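Local coordinates for protein glutamine synthetase (Streptomyces coelicolor, PDB 4BAX) that belongs to the glutamine synthetase family, assembling ten subunits that each join a beta-grasp domain to a catalytic domain, at residues A[159-164]-A[205-210]; A[5-10]-A[68-73]. All coordinates share one frame; numbering follows the deposited sequence.

Contact 1 packs helix 152-164 against helix 190-210 inside the catalytic domain, while contact 2 joins strand 3-11 to the loop before strand 75-82 in the beta-grasp domain. Contact 1 is small and partly buried, a single neutral hydrogen bond between an amide and a hydroxyl. Contact 2 is buried, larger and charged, with a salt bridge and an aliphatic chain laid on a guanidinium. The two touch directly: P68 packs on N161, and I69 on R206, so the beta-grasp loop rests on both helices. Their chemistry also meets across subunits, since K5 pairs with E160, and R70 with E156, both of one neighbouring subunit.

Contact 1 (A[159-164]-A[205-210]); sequences LENCLK and YRTAED
The carboxamide of N161 is the flat group here, and T207 OG1 lies practically in its plane, only 9° out of it. The setting is a helix-helix packing within the catalytic domain, helix 152-164 against helix 190-210, with N161 and T207 reaching toward each other from opposite directions. Their CA atoms are 8.1 Å apart, a gap that a medium-length amide and a short beta-branched side chain can bridge. Asparagine suits its place because its flat amide offers an N-H donor in its plane: N161 ND2 donates to T207 OG1 over 3.1 Å, with an N-H...O angle of 152°. Threonine suits the site because one hydroxyl serves two helices. With OG1 beside the backbone N (chi1 -60°), it also bonds the carbonyl of L203 one turn earlier, which leaves its oxygen as acceptor for the amide. Close by, the two helices also meet through small or apolar groups, T207 on A157, A208 on V154, and C162 on A200 and L203, while P68 of the beta-grasp loop packs on N161. E209, two residues after T207, forms a salt bridge with R152 of a neighbouring subunit. The methyl CG2 of T207 completes the meeting at 3.8 Å from N161 ND2.

Contact 2 (A[5-10]-A[68-73]); sequences KAEYIW and PIRGGE
Charge pairing joins E7 to R70: E7 OE1 sits 2.9 Å from R70 NH1, a salt bridge whose hydrogen bond is weak, bent to 128°. Carboxylate and guanidinium planes stand 71° apart, so a single oxygen does the work. E7 CG runs anti to the backbone N (chi1 -168°) and the chain bends at chi2, turning the carboxylate across the arginine tip. R70 NH2 also forms a salt bridge with E156 of a neighbouring subunit. Further hydrogen bonds hold both groups: T24 OG1 bonds E7 OE1 and R70 NH2, and S22 OG bonds E7 OE2. Arginine suits the site because its extended chain carries several N-H groups that can serve E7, T24 and E156 at once, and glutamate because both its oxygens are used. Van der Waals packing comes from K5, two residues back on the same side of the strand, whose CD lies over one guanidinium face, 3.9 Å from R70 NE. Lysine fits because its aliphatic part can lie on an arginine while K5 NZ forms a salt bridge with E160 of that neighbouring subunit. In the beta-grasp sheet, strand 3-11 runs between antiparallel strand 20-28 and parallel strand 75-82, while helix 190-210 touches E7 through W202 and P68 through L203.

Contact 1 (A[159-164]-A[205-210])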
ATOM      1  N   LEU A 159       7.646  34.089   2.645  1.00 25.90           N
ATOM      2  CA  LEU A 159       7.404  35.515   2.843  1.00 26.06           C
ATOM      3  C   LEU A 159       7.997  35.994   4.176  1.00 26.95           C
ATOM      4  O   LEU A 159       8.673  37.038   4.226  1.00 27.40           O
ATOM      5  CB  LEU A 159       5.915  35.842   2.737  1.00 25.09           C
ATOM      6  CG  LEU A 159       5.483  37.231   3.193  1.00 24.31           C
ATOM      7  CD1 LEU A 159       5.950  38.288   2.201  1.00 24.10           C
ATOM      8  CD2 LEU A 159       3.984  37.274   3.354  1.00 23.76           C
ATOM      9  N   GLU A 160       7.759  35.227   5.241  1.00 26.72           N
ATOM     10  CA  GLU A 160       8.319  35.552   6.549  1.00 26.60           C
ATOM     11  C   GLU A 160       9.852  35.509   6.490  1.00 25.48           C
ATOM     12  O   GLU A 160      10.532  36.374   7.029  1.00 24.78           O
ATOM     13  CB  GLU A 160       7.776  34.605   7.624  1.00 27.48           C
ATOM     14  CG  GLU A 160       8.260  34.899   9.060  1.00 28.11           C
ATOM     15  CD  GLU A 160       7.786  36.279   9.590  1.00 66.78           C
ATOM     16  OE1 GLU A 160       7.079  37.016   8.867  1.00 66.59           O
ATOM     17  OE2 GLU A 160       8.124  36.641  10.741  1.00 67.06           O
ATOM     18  N   ASN A 161      10.386  34.547   5.742  1.00 25.73           N
ATOM     19  CA  ASN A 161      11.824  34.443   5.571  1.00 26.31           C
ATOM     20  C   ASN A 161      12.416  35.646   4.825  1.00 26.45           C
ATOM     21  O   ASN A 161      13.472  36.151   5.222  1.00 26.99           O
ATOM     22  CB  ASN A 161      12.168  33.140   4.850  1.00 26.62           C
ATOM     23  CG  ASN A 161      12.207  31.952   5.800  1.00 27.10           C
ATOM     24  OD1 ASN A 161      12.313  32.131   7.012  1.00 27.21           O
ATOM     25  ND2 ASN A 161      12.127  30.738   5.258  1.00 27.08           N
ATOM     26  N   CYS A 162      11.737  36.118   3.780  1.00 25.90           N
ATOM     27  CA  CYS A 162      12.190  37.280   3.004  1.00 25.51           C
ATOM     28  C   CYS A 162      12.206  38.561   3.879  1.00 30.21           C
ATOM     29  O   CYS A 162      13.137  39.388   3.814  1.00 30.09           O
ATOM     30  CB  CYS A 162      11.297  37.483   1.774  1.00 25.06           C
ATOM     31  SG  CYS A 162      11.598  36.262   0.409  1.00 25.40           S
ATOM     32  N   LEU A 163      11.162  38.730   4.693  1.00 30.13           N
ATOM     33  CA  LEU A 163      11.060  39.896   5.580  1.00 30.21           C
ATOM     34  C   LEU A 163      12.102  39.895   6.708  1.00 30.90           C
ATOM     35  O   LEU A 163      12.711  40.932   7.006  1.00 30.88           O
ATOM     36  CB  LEU A 163       9.639  40.025   6.144  1.00 29.69           C
ATOM     37  CG  LEU A 163       8.581  40.278   5.054  1.00 29.68           C
ATOM     38  CD1 LEU A 163       7.144  40.218   5.558  1.00 29.71           C
ATOM     39  CD2 LEU A 163       8.826  41.626   4.398  1.00 29.79           C
ATOM     40  N   LYS A 164      12.347  38.719   7.287  1.00 31.29           N
ATOM     41  CA  LYS A 164      13.376  38.571   8.311  1.00 31.97           C
ATOM     42  C   LYS A 164      14.739  38.880   7.709  1.00 32.36           C
ATOM     43  O   LYS A 164      15.606  39.437   8.381  1.00 33.68           O
ATOM     44  CB  LYS A 164      13.348  37.155   8.880  1.00 32.28           C
ATOM     45  CG  LYS A 164      12.793  37.073  10.282  1.00 32.78           C
ATOM     46  CD  LYS A 164      11.773  35.949  10.378  1.00 33.35           C
ATOM     47  CE  LYS A 164      12.418  34.576  10.267  1.00 33.77           C
ATOM     48  NZ  LYS A 164      12.027  33.741  11.443  1.00 34.25           N
ATOM     49  N   TYR A 205      13.411  28.397  -3.188  1.00 23.47           N
ATOM     50  CA  TYR A 205      13.851  27.037  -3.458  1.00 23.99           C
ATOM     51  C   TYR A 205      14.257  26.386  -2.171  1.00 24.07           C
ATOM     52  O   TYR A 205      13.904  25.251  -1.879  1.00 23.86           O
ATOM     53  CB  TYR A 205      15.079  27.056  -4.351  1.00 24.41           C
ATOM     54  CG  TYR A 205      14.893  27.582  -5.741  1.00 24.46           C
ATOM     55  CD1 TYR A 205      13.870  27.127  -6.570  1.00 24.45           C
ATOM     56  CD2 TYR A 205      15.787  28.518  -6.250  1.00 24.20           C
ATOM     57  CE1 TYR A 205      13.745  27.625  -7.871  1.00 24.37           C
ATOM     58  CE2 TYR A 205      15.666  29.009  -7.525  1.00 23.93           C
ATOM     59  CZ  TYR A 205      14.658  28.566  -8.335  1.00 24.28           C
ATOM     60  OH  TYR A 205      14.573  29.089  -9.608  1.00 24.66           O
ATOM     61  N   ARG A 206      15.029  27.140  -1.413  1.00 25.05           N
ATOM     62  CA  ARG A 206      15.572  26.651  -0.168  1.00 26.39           C
ATOM     63  C   ARG A 206      14.500  26.408   0.911  1.00 27.08           C
ATOM     64  O   ARG A 206      14.490  25.349   1.541  1.00 27.23           O
ATOM     65  CB  ARG A 206      16.688  27.576   0.304  1.00 26.68           C
ATOM     66  CG  ARG A 206      17.212  27.331   1.687  1.00 27.53           C
ATOM     67  CD  ARG A 206      18.079  26.119   1.780  1.00 28.51           C
ATOM     68  NE  ARG A 206      18.556  25.919   3.142  1.00 29.77           N
ATOM     69  CZ  ARG A 206      17.839  25.340   4.100  1.00 31.05           C
ATOM     70  NH1 ARG A 206      16.599  24.916   3.849  1.00 31.12           N
ATOM     71  NH2 ARG A 206      18.358  25.194   5.320  1.00 31.71           N
ATOM     72  N   THR A 207      13.549  27.335   1.040  1.00 27.69           N
ATOM     73  CA  THR A 207      12.437  27.175   1.974  1.00 28.68           C
ATOM     74  C   THR A 207      11.589  25.951   1.593  1.00 28.68           C
ATOM     75  O   THR A 207      11.195  25.162   2.468  1.00 28.55           O
ATOM     76  CB  THR A 207      11.541  28.440   2.015  1.00 26.08           C
ATOM     77  OG1 THR A 207      12.334  29.545   2.436  1.00 26.61           O
ATOM     78  CG2 THR A 207      10.399  28.284   2.998  1.00 25.62           C
ATOM     79  N   ALA A 208      11.369  25.771   0.288  1.00 28.50           N
ATOM     80  CA  ALA A 208      10.529  24.686  -0.227  1.00 28.25           C
ATOM     81  C   ALA A 208      11.148  23.297   0.014  1.00 28.74           C
ATOM     82  O   ALA A 208      10.435  22.288   0.090  1.00 28.42           O
ATOM     83  CB  ALA A 208      10.201  24.904  -1.703  1.00 27.67           C
ATOM     84  N   GLU A 209      12.470  23.254   0.178  1.00 29.71           N
ATOM     85  CA  GLU A 209      13.149  22.001   0.485  1.00 31.01           C
ATOM     86  C   GLU A 209      12.605  21.368   1.759  1.00 32.02           C
ATOM     87  O   GLU A 209      12.447  20.152   1.824  1.00 32.27           O
ATOM     88  CB  GLU A 209      14.645  22.221   0.659  1.00 31.50           C
ATOM     89  CG  GLU A 209      15.383  22.490  -0.638  1.00 31.61           C
ATOM     90  CD  GLU A 209      16.841  22.847  -0.410  1.00 32.19           C
ATOM     91  OE1 GLU A 209      17.364  22.575   0.688  1.00 32.21           O
ATOM     92  OE2 GLU A 209      17.470  23.411  -1.330  1.00 32.78           O
ATOM     93  N   ASP A 210      12.294  22.194   2.753  1.00 32.98           N
ATOM     94  CA  ASP A 210      11.783  21.707   4.035  1.00 33.60           C
ATOM     95  C   ASP A 210      10.394  21.094   3.944  1.00 33.15           C
ATOM     96  O   ASP A 210      10.056  20.171   4.704  1.00 33.94           O
ATOM     97  CB  ASP A 210      11.831  22.827   5.087  1.00 34.83           C
ATOM     98  CG  ASP A 210      13.248  23.238   5.442  1.00 36.52           C
ATOM     99  OD1 ASP A 210      14.155  22.377   5.369  1.00 37.08           O
ATOM    100  OD2 ASP A 210      13.469  24.423   5.768  1.00 37.29           O
TER

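Contact 2 (A[5-10]-A[68-73])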
ATOM      1  N   LYS A   5      28.044  31.714  10.633  1.00 38.60           N
ATOM      2  CA  LYS A   5      27.942  31.089   9.330  1.00 36.24           C
ATOM      3  C   LYS A   5      27.578  32.118   8.267  1.00 35.06           C
ATOM      4  O   LYS A   5      26.707  32.977   8.485  1.00 35.14           O
ATOM      5  CB  LYS A   5      26.903  29.986   9.379  1.00 35.42           C
ATOM      6  CG  LYS A   5      27.317  28.819  10.269  1.00 35.20           C
ATOM      7  CD  LYS A   5      26.278  27.717  10.194  1.00 35.01           C
ATOM      8  CE  LYS A   5      25.299  27.773  11.327  1.00 34.83           C
ATOM      9  NZ  LYS A   5      25.765  26.854  12.382  1.00 34.93           N
ATOM     10  N   ALA A   6      28.269  32.038   7.134  1.00 34.07           N
ATOM     11  CA  ALA A   6      27.986  32.883   5.979  1.00 33.39           C
ATOM     12  C   ALA A   6      27.682  32.012   4.760  1.00 32.76           C
ATOM     13  O   ALA A   6      28.502  31.182   4.347  1.00 32.50           O
ATOM     14  CB  ALA A   6      29.162  33.798   5.694  1.00 33.76           C
ATOM     15  N   GLU A   7      26.498  32.197   4.184  1.00 32.48           N
ATOM     16  CA  GLU A   7      26.125  31.436   2.993  1.00 31.98           C
ATOM     17  C   GLU A   7      26.411  32.234   1.731  1.00 30.71           C
ATOM     18  O   GLU A   7      25.729  33.222   1.431  1.00 29.97           O
ATOM     19  CB  GLU A   7      24.646  31.059   3.040  1.00 32.97           C
ATOM     20  CG  GLU A   7      24.224  30.012   1.993  1.00 34.24           C
ATOM     21  CD  GLU A   7      24.668  28.582   2.315  1.00 35.50           C
ATOM     22  OE1 GLU A   7      25.252  28.342   3.393  1.00 36.14           O
ATOM     23  OE2 GLU A   7      24.463  27.692   1.464  1.00 35.93           O
ATOM     24  N   TYR A   8      27.415  31.777   0.986  1.00 30.38           N
ATOM     25  CA  TYR A   8      27.833  32.461  -0.226  1.00 30.27           C
ATOM     26  C   TYR A   8      27.010  31.933  -1.379  1.00 30.77           C
ATOM     27  O   TYR A   8      27.007  30.733  -1.656  1.00 31.15           O
ATOM     28  CB  TYR A   8      29.313  32.240  -0.499  1.00 29.67           C
ATOM     29  CG  TYR A   8      30.242  33.164   0.257  1.00 29.06           C
ATOM     30  CD1 TYR A   8      30.121  33.335   1.637  1.00 28.47           C
ATOM     31  CD2 TYR A   8      31.265  33.843  -0.392  1.00 28.93           C
ATOM     32  CE1 TYR A   8      30.990  34.164   2.338  1.00 28.29           C
ATOM     33  CE2 TYR A   8      32.140  34.691   0.313  1.00 28.56           C
ATOM     34  CZ  TYR A   8      31.998  34.845   1.675  1.00 28.34           C
ATOM     35  OH  TYR A   8      32.872  35.681   2.371  1.00 28.28           O
ATOM     36  N   ILE A   9      26.289  32.840  -2.015  1.00 30.59           N
ATOM     37  CA  ILE A   9      25.348  32.514  -3.065  1.00 29.94           C
ATOM     38  C   ILE A   9      25.812  33.175  -4.346  1.00 29.47           C
ATOM     39  O   ILE A   9      26.223  34.347  -4.338  1.00 30.28           O
ATOM     40  CB  ILE A   9      23.902  32.982  -2.678  1.00 17.61           C
ATOM     41  CG1 ILE A   9      23.410  32.168  -1.464  1.00 17.25           C
ATOM     42  CG2 ILE A   9      22.908  32.847  -3.820  1.00 13.23           C
ATOM     43  CD1 ILE A   9      22.342  32.871  -0.575  1.00 18.63           C
ATOM     44  N   TRP A  10      25.786  32.433  -5.443  1.00 28.07           N
ATOM     45  CA  TRP A  10      26.136  33.049  -6.711  1.00 27.13           C
ATOM     46  C   TRP A  10      25.311  32.458  -7.848  1.00 26.38           C
ATOM     47  O   TRP A  10      24.561  31.510  -7.628  1.00 25.52           O
ATOM     48  CB  TRP A  10      27.644  32.985  -6.996  1.00 27.20           C
ATOM     49  CG  TRP A  10      28.175  31.619  -7.380  1.00 27.54           C
ATOM     50  CD1 TRP A  10      28.413  31.164  -8.649  1.00 27.60           C
ATOM     51  CD2 TRP A  10      28.561  30.552  -6.497  1.00 27.86           C
ATOM     52  NE1 TRP A  10      28.915  29.881  -8.610  1.00 27.75           N
ATOM     53  CE2 TRP A  10      29.017  29.481  -7.306  1.00 27.86           C
ATOM     54  CE3 TRP A  10      28.556  30.392  -5.107  1.00 28.20           C
ATOM     55  CZ2 TRP A  10      29.469  28.271  -6.769  1.00 28.03           C
ATOM     56  CZ3 TRP A  10      29.009  29.177  -4.573  1.00 28.46           C
ATOM     57  CH2 TRP A  10      29.460  28.140  -5.403  1.00 28.32           C
ATOM     58  N   PRO A  68      17.666  33.916   7.498  1.00 31.87           N
ATOM     59  CA  PRO A  68      16.370  33.732   8.176  1.00 32.47           C
ATOM     60  C   PRO A  68      16.090  32.282   8.591  1.00 33.17           C
ATOM     61  O   PRO A  68      15.320  32.020   9.531  1.00 33.15           O
ATOM     62  CB  PRO A  68      15.367  34.194   7.114  1.00 32.24           C
ATOM     63  CG  PRO A  68      16.042  33.880   5.811  1.00 31.74           C
ATOM     64  CD  PRO A  68      17.506  34.151   6.050  1.00 31.62           C
ATOM     65  N   ILE A  69      16.661  31.348   7.842  1.00 33.50           N
ATOM     66  CA  ILE A  69      16.524  29.929   8.146  1.00 33.97           C
ATOM     67  C   ILE A  69      17.420  29.470   9.298  1.00 34.65           C
ATOM     68  O   ILE A  69      16.977  28.833  10.254  1.00 34.81           O
ATOM     69  CB  ILE A  69      16.769  29.078   6.894  1.00 33.45           C
ATOM     70  CG1 ILE A  69      15.717  29.446   5.844  1.00 33.29           C
ATOM     71  CG2 ILE A  69      16.695  27.616   7.235  1.00 32.91           C
ATOM     72  CD1 ILE A  69      15.937  28.810   4.529  1.00 33.25           C
ATOM     73  N   ARG A  70      18.701  29.782   9.178  1.00 35.04           N
ATOM     74  CA  ARG A  70      19.645  29.458  10.224  1.00 35.37           C
ATOM     75  C   ARG A  70      19.419  30.298  11.476  1.00 35.58           C
ATOM     76  O   ARG A  70      19.584  29.805  12.593  1.00 35.20           O
ATOM     77  CB  ARG A  70      21.073  29.625   9.720  1.00 35.39           C
ATOM     78  CG  ARG A  70      21.656  28.350   9.169  1.00 34.96           C
ATOM     79  CD  ARG A  70      22.819  28.650   8.267  1.00 34.75           C
ATOM     80  NE  ARG A  70      23.361  27.432   7.684  1.00 34.25           N
ATOM     81  CZ  ARG A  70      24.302  27.430   6.745  1.00 33.47           C
ATOM     82  NH1 ARG A  70      24.801  28.580   6.288  1.00 33.02           N
ATOM     83  NH2 ARG A  70      24.741  26.273   6.265  1.00 33.03           N
ATOM     84  N   GLY A  71      19.054  31.564  11.281  1.00 36.27           N
ATOM     85  CA  GLY A  71      18.801  32.446  12.402  1.00 37.83           C
ATOM     86  C   GLY A  71      20.068  32.959  13.068  1.00 39.49           C
ATOM     87  O   GLY A  71      21.170  32.830  12.520  1.00 39.71           O
ATOM     88  N   GLY A  72      19.901  33.604  14.221  1.00 40.55           N
ATOM     89  CA  GLY A  72      21.031  34.094  14.991  1.00 41.28           C
ATOM     90  C   GLY A  72      21.890  35.109  14.278  1.00 41.83           C
ATOM     91  O   GLY A  72      21.366  36.070  13.704  1.00 42.13           O
ATOM     92  N   GLU A  73      23.198  34.874  14.267  1.00 41.97           N
ATOM     93  CA  GLU A  73      24.134  35.853  13.719  1.00 42.62           C
ATOM     94  C   GLU A  73      24.556  35.465  12.292  1.00 40.86           C
ATOM     95  O   GLU A  73      25.368  36.128  11.629  1.00 40.42           O
ATOM     96  CB  GLU A  73      25.359  35.970  14.642  1.00 44.77           C
ATOM     97  CG  GLU A  73      25.598  37.358  15.254  1.00 47.09           C
ATOM     98  CD  GLU A  73      24.320  38.037  15.776  1.00 48.86           C
ATOM     99  OE1 GLU A  73      23.707  37.496  16.732  1.00 49.36           O
ATOM    100  OE2 GLU A  73      23.919  39.100  15.229  1.00 49.43           O
TER